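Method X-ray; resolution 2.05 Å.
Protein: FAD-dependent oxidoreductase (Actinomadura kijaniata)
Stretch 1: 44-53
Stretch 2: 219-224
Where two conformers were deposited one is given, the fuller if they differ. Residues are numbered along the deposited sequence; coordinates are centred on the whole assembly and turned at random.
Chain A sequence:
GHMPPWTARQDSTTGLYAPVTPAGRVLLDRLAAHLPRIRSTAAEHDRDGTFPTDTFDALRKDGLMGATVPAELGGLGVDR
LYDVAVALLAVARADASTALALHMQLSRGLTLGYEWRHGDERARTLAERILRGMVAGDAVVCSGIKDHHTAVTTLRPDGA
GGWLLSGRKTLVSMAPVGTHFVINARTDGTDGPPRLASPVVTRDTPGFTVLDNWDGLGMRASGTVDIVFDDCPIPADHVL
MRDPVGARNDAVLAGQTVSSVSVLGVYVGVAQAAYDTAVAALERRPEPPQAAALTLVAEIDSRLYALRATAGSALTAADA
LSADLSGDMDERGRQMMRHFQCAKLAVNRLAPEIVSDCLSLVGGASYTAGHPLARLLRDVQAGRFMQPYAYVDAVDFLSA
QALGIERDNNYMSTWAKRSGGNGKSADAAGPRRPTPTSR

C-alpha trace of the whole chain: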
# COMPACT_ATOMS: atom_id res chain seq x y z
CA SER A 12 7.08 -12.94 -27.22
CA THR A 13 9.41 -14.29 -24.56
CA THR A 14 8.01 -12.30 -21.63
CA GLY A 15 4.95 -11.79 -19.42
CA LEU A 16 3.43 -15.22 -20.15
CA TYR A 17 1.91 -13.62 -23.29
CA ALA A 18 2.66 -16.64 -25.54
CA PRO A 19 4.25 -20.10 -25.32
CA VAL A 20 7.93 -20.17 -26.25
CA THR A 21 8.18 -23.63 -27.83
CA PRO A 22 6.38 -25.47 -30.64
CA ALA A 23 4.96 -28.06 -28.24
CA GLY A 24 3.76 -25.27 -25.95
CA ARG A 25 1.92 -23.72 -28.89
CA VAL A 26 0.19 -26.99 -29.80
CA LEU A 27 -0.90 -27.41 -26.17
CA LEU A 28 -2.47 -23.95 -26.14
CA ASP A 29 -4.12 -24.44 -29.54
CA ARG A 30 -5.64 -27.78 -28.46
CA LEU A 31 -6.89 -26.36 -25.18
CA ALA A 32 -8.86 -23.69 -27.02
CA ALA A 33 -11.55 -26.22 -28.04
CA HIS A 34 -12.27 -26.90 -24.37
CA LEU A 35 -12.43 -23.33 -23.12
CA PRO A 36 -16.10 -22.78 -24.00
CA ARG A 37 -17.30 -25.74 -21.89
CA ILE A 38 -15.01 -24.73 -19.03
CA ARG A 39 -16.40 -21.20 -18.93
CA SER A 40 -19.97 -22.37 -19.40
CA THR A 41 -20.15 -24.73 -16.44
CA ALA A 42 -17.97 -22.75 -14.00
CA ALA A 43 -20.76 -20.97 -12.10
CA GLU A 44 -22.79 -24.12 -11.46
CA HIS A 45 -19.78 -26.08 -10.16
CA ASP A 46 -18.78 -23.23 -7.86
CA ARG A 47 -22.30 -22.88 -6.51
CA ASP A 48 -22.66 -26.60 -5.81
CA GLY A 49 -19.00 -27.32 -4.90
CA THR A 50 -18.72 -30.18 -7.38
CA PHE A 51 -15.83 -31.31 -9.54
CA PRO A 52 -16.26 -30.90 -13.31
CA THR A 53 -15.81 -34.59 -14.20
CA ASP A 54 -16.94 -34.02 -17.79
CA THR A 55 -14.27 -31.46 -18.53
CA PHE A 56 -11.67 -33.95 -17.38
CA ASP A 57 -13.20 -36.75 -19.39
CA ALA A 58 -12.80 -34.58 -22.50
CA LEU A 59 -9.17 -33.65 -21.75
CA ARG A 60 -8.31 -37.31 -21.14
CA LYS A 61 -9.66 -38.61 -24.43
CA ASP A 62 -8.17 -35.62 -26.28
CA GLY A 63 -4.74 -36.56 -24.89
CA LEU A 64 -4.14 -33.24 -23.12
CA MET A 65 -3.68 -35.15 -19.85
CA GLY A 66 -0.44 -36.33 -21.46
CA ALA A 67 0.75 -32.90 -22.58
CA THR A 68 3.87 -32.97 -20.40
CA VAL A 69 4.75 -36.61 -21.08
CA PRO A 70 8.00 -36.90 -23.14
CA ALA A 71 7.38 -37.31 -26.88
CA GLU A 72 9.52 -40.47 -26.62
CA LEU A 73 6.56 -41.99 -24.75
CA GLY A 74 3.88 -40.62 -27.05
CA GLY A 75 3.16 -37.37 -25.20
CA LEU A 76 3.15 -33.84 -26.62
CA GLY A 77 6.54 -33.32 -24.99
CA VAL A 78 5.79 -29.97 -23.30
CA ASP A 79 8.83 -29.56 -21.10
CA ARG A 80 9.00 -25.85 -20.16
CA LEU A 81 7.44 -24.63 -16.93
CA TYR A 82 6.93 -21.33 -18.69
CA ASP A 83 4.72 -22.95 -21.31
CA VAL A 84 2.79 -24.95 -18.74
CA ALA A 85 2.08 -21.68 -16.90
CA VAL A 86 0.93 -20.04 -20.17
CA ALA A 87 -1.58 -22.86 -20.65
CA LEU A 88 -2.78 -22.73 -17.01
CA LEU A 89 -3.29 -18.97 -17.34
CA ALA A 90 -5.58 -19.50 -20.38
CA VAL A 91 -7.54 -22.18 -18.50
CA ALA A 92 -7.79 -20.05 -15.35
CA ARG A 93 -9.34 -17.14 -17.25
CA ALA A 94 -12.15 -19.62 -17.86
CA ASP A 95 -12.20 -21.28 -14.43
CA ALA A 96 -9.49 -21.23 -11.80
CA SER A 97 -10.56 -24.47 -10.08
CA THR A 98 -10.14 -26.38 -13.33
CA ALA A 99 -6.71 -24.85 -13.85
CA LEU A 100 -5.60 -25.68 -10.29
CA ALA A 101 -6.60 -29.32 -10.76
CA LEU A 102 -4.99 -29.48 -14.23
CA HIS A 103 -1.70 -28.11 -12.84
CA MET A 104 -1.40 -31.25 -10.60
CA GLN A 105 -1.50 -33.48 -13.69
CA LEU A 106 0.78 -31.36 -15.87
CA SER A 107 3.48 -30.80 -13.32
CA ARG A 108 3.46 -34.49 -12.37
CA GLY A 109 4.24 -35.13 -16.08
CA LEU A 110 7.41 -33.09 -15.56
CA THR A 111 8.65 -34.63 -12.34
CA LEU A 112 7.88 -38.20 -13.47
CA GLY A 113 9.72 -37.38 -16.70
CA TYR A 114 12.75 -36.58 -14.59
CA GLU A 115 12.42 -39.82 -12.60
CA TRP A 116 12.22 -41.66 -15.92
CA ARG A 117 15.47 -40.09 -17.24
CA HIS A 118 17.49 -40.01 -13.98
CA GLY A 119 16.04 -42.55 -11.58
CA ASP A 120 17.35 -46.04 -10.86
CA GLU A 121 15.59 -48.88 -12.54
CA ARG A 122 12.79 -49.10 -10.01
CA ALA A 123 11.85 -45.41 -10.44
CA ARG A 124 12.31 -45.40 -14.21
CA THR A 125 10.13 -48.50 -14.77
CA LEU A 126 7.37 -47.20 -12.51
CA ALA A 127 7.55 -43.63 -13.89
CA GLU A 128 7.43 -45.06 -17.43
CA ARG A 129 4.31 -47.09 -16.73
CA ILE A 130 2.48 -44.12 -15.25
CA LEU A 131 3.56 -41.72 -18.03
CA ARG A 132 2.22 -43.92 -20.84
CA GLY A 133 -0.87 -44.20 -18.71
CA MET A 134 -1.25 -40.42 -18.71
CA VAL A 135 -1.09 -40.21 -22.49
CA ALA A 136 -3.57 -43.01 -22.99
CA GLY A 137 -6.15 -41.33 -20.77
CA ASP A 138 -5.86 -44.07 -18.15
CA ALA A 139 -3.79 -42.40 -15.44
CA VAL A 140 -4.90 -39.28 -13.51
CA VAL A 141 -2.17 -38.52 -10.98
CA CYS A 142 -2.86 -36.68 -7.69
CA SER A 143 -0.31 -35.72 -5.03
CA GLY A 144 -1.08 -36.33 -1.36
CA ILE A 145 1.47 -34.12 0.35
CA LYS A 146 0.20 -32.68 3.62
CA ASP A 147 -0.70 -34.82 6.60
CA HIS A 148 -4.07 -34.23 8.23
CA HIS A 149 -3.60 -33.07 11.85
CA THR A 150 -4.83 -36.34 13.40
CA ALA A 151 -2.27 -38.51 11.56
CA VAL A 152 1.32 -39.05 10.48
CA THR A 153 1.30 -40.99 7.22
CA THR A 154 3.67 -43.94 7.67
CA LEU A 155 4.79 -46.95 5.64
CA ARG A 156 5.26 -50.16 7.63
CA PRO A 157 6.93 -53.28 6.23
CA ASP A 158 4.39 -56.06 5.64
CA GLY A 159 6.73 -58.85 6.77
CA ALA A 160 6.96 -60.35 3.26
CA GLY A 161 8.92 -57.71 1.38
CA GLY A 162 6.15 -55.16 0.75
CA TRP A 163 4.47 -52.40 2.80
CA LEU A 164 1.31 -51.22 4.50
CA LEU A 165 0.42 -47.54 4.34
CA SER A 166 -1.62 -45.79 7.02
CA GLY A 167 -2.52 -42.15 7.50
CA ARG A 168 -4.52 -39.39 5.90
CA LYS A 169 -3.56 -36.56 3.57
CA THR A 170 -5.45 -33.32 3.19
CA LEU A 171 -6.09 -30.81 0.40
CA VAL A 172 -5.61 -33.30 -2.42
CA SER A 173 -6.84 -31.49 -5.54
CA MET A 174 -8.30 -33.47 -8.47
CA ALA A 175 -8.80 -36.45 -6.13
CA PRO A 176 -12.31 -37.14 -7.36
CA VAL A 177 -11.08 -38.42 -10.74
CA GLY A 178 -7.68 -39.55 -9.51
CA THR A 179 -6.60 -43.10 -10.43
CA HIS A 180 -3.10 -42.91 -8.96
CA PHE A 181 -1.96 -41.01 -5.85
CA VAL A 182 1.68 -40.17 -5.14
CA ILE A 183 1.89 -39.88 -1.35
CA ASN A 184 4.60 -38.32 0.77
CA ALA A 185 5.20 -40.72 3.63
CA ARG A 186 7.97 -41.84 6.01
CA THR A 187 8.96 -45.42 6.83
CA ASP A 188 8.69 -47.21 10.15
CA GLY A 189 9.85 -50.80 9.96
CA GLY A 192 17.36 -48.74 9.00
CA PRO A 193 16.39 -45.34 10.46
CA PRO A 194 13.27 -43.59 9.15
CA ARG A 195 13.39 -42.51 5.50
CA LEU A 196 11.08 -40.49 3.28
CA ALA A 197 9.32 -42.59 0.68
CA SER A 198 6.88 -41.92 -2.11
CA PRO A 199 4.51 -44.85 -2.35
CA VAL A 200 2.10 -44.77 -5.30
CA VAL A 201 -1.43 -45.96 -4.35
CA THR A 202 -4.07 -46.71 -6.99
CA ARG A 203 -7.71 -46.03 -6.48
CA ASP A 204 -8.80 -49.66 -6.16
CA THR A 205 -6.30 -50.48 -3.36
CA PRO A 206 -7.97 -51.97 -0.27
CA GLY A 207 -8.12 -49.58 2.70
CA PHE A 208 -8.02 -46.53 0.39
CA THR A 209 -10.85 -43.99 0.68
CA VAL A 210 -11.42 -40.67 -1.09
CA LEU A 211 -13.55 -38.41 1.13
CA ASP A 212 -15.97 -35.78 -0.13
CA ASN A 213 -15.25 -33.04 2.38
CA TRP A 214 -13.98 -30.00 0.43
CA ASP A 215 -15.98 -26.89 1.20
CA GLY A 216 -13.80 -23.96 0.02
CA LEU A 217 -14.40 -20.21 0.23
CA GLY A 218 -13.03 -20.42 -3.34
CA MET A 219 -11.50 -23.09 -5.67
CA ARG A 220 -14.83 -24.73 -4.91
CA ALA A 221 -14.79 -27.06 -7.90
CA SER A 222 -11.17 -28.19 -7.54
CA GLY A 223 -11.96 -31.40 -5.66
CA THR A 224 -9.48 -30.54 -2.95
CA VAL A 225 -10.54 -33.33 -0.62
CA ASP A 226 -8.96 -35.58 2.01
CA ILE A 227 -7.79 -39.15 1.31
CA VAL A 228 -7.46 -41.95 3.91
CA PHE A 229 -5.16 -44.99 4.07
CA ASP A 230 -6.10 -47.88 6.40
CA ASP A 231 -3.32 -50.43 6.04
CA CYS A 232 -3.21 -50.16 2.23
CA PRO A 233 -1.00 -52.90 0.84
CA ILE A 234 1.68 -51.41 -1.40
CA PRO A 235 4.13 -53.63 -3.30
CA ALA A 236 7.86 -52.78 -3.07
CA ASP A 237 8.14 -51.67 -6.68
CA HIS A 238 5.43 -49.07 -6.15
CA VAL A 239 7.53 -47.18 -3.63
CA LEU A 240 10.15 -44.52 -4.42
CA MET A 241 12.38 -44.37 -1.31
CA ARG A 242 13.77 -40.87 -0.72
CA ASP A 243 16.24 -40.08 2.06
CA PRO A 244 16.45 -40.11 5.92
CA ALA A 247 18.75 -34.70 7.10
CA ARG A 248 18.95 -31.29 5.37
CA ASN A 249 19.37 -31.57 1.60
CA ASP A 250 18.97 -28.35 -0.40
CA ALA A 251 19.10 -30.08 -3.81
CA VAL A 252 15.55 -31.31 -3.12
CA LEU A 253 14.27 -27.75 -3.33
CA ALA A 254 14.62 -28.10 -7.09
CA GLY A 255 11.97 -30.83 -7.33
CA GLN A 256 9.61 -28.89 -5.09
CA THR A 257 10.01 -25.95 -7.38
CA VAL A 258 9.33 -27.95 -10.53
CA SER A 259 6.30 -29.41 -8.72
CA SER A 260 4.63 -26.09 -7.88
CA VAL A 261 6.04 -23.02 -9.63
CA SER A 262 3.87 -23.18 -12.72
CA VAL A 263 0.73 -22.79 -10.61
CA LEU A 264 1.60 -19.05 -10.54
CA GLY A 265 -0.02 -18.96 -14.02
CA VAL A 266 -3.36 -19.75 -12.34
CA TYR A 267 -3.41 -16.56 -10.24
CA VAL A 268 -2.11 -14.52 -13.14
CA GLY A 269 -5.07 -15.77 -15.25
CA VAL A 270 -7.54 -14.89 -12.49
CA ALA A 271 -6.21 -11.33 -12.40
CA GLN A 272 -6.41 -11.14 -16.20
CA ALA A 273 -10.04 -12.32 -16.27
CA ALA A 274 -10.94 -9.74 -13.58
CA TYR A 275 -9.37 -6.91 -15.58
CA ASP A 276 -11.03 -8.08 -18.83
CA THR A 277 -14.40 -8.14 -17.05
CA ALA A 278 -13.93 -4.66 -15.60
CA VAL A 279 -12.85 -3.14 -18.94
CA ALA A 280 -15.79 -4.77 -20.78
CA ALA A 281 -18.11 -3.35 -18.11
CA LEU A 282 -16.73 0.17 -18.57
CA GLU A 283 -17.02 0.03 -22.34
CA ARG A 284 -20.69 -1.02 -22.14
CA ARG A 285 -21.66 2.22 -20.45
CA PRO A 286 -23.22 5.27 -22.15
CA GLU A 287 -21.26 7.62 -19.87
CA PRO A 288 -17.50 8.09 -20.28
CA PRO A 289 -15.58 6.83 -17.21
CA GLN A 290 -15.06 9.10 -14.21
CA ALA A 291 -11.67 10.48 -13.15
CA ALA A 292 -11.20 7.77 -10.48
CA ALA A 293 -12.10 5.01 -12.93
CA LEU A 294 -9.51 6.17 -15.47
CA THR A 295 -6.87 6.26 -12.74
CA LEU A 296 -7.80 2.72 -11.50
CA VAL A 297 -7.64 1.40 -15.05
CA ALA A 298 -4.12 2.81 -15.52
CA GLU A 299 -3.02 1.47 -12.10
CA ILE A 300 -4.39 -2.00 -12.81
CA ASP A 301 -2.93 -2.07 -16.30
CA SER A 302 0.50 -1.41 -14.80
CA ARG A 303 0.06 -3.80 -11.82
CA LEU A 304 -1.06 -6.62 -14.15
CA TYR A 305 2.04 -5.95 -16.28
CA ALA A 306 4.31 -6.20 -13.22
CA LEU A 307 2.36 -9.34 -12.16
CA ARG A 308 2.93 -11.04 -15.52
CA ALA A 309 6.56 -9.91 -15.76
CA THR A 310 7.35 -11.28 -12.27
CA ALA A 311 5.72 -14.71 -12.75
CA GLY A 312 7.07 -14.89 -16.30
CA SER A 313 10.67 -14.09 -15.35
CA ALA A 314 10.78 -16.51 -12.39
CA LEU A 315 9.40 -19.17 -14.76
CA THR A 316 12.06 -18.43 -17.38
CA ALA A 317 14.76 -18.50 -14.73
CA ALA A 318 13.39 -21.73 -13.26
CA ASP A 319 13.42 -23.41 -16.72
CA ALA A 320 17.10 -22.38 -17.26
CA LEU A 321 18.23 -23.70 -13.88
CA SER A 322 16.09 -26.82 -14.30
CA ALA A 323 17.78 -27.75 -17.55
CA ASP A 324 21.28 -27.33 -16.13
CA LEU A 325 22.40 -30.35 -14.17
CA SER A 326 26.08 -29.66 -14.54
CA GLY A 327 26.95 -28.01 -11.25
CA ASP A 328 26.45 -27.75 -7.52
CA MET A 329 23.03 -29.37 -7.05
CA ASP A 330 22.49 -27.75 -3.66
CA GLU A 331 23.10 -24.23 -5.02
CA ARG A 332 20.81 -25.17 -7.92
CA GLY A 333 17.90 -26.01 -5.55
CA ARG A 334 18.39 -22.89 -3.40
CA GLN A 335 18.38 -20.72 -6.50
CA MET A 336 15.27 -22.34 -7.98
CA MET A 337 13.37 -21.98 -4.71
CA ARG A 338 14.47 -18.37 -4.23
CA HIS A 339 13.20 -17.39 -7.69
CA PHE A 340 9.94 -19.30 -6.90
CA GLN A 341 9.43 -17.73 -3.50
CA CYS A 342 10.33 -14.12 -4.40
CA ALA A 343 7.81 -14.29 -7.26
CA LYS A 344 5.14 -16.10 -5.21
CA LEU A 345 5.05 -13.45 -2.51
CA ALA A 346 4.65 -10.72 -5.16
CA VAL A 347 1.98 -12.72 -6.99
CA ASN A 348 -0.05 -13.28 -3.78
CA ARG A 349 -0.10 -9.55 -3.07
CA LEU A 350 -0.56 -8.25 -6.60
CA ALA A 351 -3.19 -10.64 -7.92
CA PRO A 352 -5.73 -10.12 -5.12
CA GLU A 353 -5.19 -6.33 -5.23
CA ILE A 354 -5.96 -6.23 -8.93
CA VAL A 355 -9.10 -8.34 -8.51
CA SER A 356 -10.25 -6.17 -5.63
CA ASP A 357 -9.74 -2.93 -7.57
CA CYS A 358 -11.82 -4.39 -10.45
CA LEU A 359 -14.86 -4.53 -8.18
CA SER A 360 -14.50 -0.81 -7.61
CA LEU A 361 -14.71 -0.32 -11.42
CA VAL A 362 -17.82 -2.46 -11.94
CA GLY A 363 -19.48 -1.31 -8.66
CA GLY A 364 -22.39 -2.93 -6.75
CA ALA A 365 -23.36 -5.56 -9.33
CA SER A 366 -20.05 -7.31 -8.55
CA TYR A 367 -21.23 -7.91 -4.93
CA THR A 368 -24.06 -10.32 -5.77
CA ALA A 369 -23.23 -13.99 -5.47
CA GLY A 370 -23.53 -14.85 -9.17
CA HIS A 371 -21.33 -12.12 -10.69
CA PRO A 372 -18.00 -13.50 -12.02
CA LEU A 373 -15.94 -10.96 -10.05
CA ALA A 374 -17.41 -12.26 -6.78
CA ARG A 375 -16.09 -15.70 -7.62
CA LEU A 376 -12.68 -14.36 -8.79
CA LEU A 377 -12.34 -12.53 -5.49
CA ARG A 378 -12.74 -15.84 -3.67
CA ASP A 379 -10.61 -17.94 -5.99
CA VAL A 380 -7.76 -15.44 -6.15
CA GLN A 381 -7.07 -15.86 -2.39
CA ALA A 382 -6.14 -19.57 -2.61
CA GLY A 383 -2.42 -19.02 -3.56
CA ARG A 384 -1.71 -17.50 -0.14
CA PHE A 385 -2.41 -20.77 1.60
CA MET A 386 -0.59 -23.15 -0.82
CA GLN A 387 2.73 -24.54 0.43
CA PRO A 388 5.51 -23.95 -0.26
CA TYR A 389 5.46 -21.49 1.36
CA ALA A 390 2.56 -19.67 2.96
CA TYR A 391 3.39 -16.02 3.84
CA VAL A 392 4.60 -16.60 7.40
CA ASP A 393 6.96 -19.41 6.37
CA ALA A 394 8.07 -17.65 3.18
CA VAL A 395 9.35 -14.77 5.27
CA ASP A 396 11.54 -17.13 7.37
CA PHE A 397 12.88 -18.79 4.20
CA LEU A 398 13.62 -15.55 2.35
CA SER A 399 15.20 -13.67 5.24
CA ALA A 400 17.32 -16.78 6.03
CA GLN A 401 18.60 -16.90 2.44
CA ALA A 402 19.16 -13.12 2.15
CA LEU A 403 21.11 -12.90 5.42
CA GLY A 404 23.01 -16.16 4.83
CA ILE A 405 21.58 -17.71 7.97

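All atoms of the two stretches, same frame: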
# COMPACT_ATOMS: atom_id res chain seq x y z
N GLU A 44 -22.00 -23.06 -12.09
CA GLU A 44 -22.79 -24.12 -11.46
C GLU A 44 -21.86 -24.91 -10.55
O GLU A 44 -22.23 -25.26 -9.43
CB GLU A 44 -23.32 -25.05 -12.56
CG GLU A 44 -23.80 -26.42 -12.05
CD GLU A 44 -23.78 -27.52 -13.11
OE1 GLU A 44 -23.41 -28.68 -12.78
OE2 GLU A 44 -24.12 -27.26 -14.29
N HIS A 45 -20.66 -25.26 -11.01
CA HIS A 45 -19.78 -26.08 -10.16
C HIS A 45 -19.30 -25.35 -8.90
O HIS A 45 -19.09 -25.95 -7.85
CB HIS A 45 -18.61 -26.62 -10.96
CG HIS A 45 -19.03 -27.65 -11.97
ND1 HIS A 45 -19.62 -28.85 -11.59
CD2 HIS A 45 -19.01 -27.65 -13.32
CE1 HIS A 45 -19.88 -29.56 -12.67
NE2 HIS A 45 -19.53 -28.85 -13.73
N ASP A 46 -19.09 -24.04 -9.03
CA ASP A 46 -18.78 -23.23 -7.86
C ASP A 46 -19.93 -23.17 -6.86
O ASP A 46 -19.75 -23.28 -5.66
CB ASP A 46 -18.42 -21.81 -8.33
CG ASP A 46 -18.26 -20.85 -7.17
OD1 ASP A 46 -17.31 -20.91 -6.38
OD2 ASP A 46 -19.11 -19.97 -7.01
N ARG A 47 -21.14 -22.95 -7.37
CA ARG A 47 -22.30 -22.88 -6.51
C ARG A 47 -22.43 -24.20 -5.76
O ARG A 47 -22.46 -24.24 -4.53
CB ARG A 47 -23.51 -22.59 -7.40
CG ARG A 47 -24.84 -22.58 -6.67
CD ARG A 47 -25.99 -22.27 -7.64
NE ARG A 47 -25.55 -21.42 -8.76
CZ ARG A 47 -25.62 -21.73 -10.05
NH1 ARG A 47 -26.13 -22.90 -10.42
NH2 ARG A 47 -25.19 -20.89 -10.99
N ASP A 48 -22.44 -25.32 -6.47
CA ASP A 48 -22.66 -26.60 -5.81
C ASP A 48 -21.41 -27.21 -5.19
O ASP A 48 -21.55 -28.16 -4.45
CB ASP A 48 -23.17 -27.67 -6.79
CG ASP A 48 -24.46 -27.25 -7.51
OD1 ASP A 48 -25.24 -26.49 -6.92
OD2 ASP A 48 -24.66 -27.69 -8.66
N GLY A 49 -20.20 -26.75 -5.52
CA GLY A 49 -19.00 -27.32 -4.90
C GLY A 49 -18.65 -28.67 -5.50
O GLY A 49 -18.22 -29.58 -4.79
N THR A 50 -18.84 -28.85 -6.80
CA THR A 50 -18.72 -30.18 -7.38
C THR A 50 -17.66 -30.13 -8.47
O THR A 50 -17.44 -29.11 -9.14
CB THR A 50 -20.04 -30.65 -8.05
OG1 THR A 50 -20.42 -29.72 -9.07
CG2 THR A 50 -21.18 -30.82 -7.03
N PHE A 51 -16.99 -31.26 -8.66
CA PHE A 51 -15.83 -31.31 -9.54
C PHE A 51 -16.34 -31.46 -10.98
O PHE A 51 -17.31 -32.17 -11.23
CB PHE A 51 -14.96 -32.49 -9.09
CG PHE A 51 -13.67 -32.56 -9.82
CD1 PHE A 51 -12.58 -31.81 -9.40
CD2 PHE A 51 -13.59 -33.34 -10.97
CE1 PHE A 51 -11.39 -31.86 -10.13
CE2 PHE A 51 -12.40 -33.40 -11.69
CZ PHE A 51 -11.31 -32.66 -11.28
N PRO A 52 -15.72 -30.78 -11.96
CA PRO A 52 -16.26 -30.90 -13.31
C PRO A 52 -15.77 -32.17 -14.01
O PRO A 52 -14.83 -32.12 -14.80
CB PRO A 52 -15.68 -29.65 -13.99
CG PRO A 52 -14.28 -29.54 -13.36
CD PRO A 52 -14.55 -29.88 -11.90
N THR A 53 -16.36 -33.33 -13.71
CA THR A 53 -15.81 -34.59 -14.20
C THR A 53 -15.85 -34.64 -15.72
O THR A 53 -14.96 -35.23 -16.34
CB THR A 53 -16.58 -35.82 -13.66
OG1 THR A 53 -17.97 -35.62 -13.94
CG2 THR A 53 -16.36 -35.98 -12.16
N MET A 219 -12.01 -21.85 -5.05
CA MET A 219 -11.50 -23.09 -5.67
C MET A 219 -12.52 -24.21 -5.36
O MET A 219 -12.16 -25.37 -5.10
CB MET A 219 -10.08 -23.48 -5.21
CG MET A 219 -8.95 -22.49 -5.57
SD MET A 219 -8.99 -22.13 -7.36
CE MET A 219 -7.59 -21.01 -7.51
N ARG A 220 -13.79 -23.84 -5.40
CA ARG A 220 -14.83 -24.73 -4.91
C ARG A 220 -14.98 -26.01 -5.72
O ARG A 220 -15.39 -27.04 -5.18
CB ARG A 220 -16.15 -23.99 -4.68
CG ARG A 220 -16.09 -23.14 -3.42
CD ARG A 220 -17.38 -22.33 -3.24
NE ARG A 220 -18.54 -23.21 -3.20
CZ ARG A 220 -18.89 -23.99 -2.17
NH1 ARG A 220 -18.21 -24.02 -1.03
NH2 ARG A 220 -19.96 -24.76 -2.31
N ALA A 221 -14.60 -25.94 -6.99
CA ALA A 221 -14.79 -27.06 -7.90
C ALA A 221 -13.51 -27.88 -8.06
O ALA A 221 -13.47 -28.76 -8.94
CB ALA A 221 -15.25 -26.60 -9.28
N SER A 222 -12.49 -27.62 -7.25
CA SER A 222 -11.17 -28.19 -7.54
C SER A 222 -10.98 -29.58 -6.95
O SER A 222 -9.94 -30.24 -7.17
CB SER A 222 -10.03 -27.30 -7.01
OG SER A 222 -10.14 -27.14 -5.60
N GLY A 223 -11.99 -30.04 -6.21
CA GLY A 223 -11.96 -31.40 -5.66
C GLY A 223 -10.85 -31.63 -4.64
O GLY A 223 -10.18 -32.67 -4.66
N THR A 224 -10.68 -30.64 -3.77
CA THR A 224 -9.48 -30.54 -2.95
C THR A 224 -9.75 -31.27 -1.63
O THR A 224 -9.79 -30.69 -0.55
CB THR A 224 -8.98 -29.08 -2.88
OG1 THR A 224 -8.56 -28.71 -4.20
CG2 THR A 224 -7.75 -28.92 -1.94
O HOH W 1 -14.70 -21.40 -6.46
O HOH W 2 -14.86 -29.57 -5.76

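The strongest link between the two stretches is made by Arg220. Its NE donates a hydrogen bond to the carbonyl O of Asp46, at 2.7 Å and nearly straight. Asp46 lies near the C-terminal end of a helix that closes at Asp48, where carbonyls are no longer all used by helical bonding. The guanidinium of Arg220 bonds there. Its NH2 also reaches Arg47 O, at 3.4 Å, in a weak hydrogen bond. Both carbonyls lie at the edge of the guanidinium, near its plane, where its N-H groups point.

The carboxylate of Asp46 is also close, but it makes no salt bridge with Arg220. Asp46 OD1 is 4.1 Å from Arg220 NE. Water 1 joins the two residues instead. It donates to Asp46 OD1 at 2.7 Å and accepts from the backbone N of Arg220 at 2.8 Å.

Water 2 forms a second bridge. It donates to Arg220 O at 2.6 Å, accepts from Gly223 N at 2.9 Å, and makes a weak bond to Gly49 O at 3.5 Å. No direct backbone-to-backbone hydrogen bond crosses the contact.

Local backbone shape allows the close approach. Gly49 leaves the helix with positive phi, a conformation that favours glycine. An ideal CB here would sit 3.0 Å from Arg220 NH2, which is tight. In the other stretch, Met219 to Ser222 form a type I beta turn. Ser222 N donates to Met219 O at 3.1 Å, and Ser222 OG donates to the same Met219 O at 2.7 Å.

The two backbones come closest at Gly49 and Arg220, with CA atoms 4.9 Å apart, and at Phe51 and Ala221, 4.7 Å apart. Ala221 sits among several residues of the first stretch. Its CB is 3.8 Å from His45 CB and 3.3 Å from Thr50 O. Its O is 3.3 Å from Pro52 CD and receives a CA-H...O contact from Phe51 CA at 3.5 Å. Within the first stretch, His45 ND1 donates to Thr50 OG1 at 2.8 Å, tying the helix to the loop that follows.

The CA-to-CB bond of Phe51 points sideways, but the end of its side chain comes nearer and the ring packs beside Gly223. Ser222 O, 3.7 Å from Phe51 CE1, and Gly223 N, 3.7 Å from Phe51 CD1, lie at the ring edge. Gly223 has positive phi, and an ideal CB would clash with the ring, only 2.8 Å from Phe51 CD1. The absence of a side chain therefore lets the ring approach. Together the two stretches bury 387 Å², both sides summed.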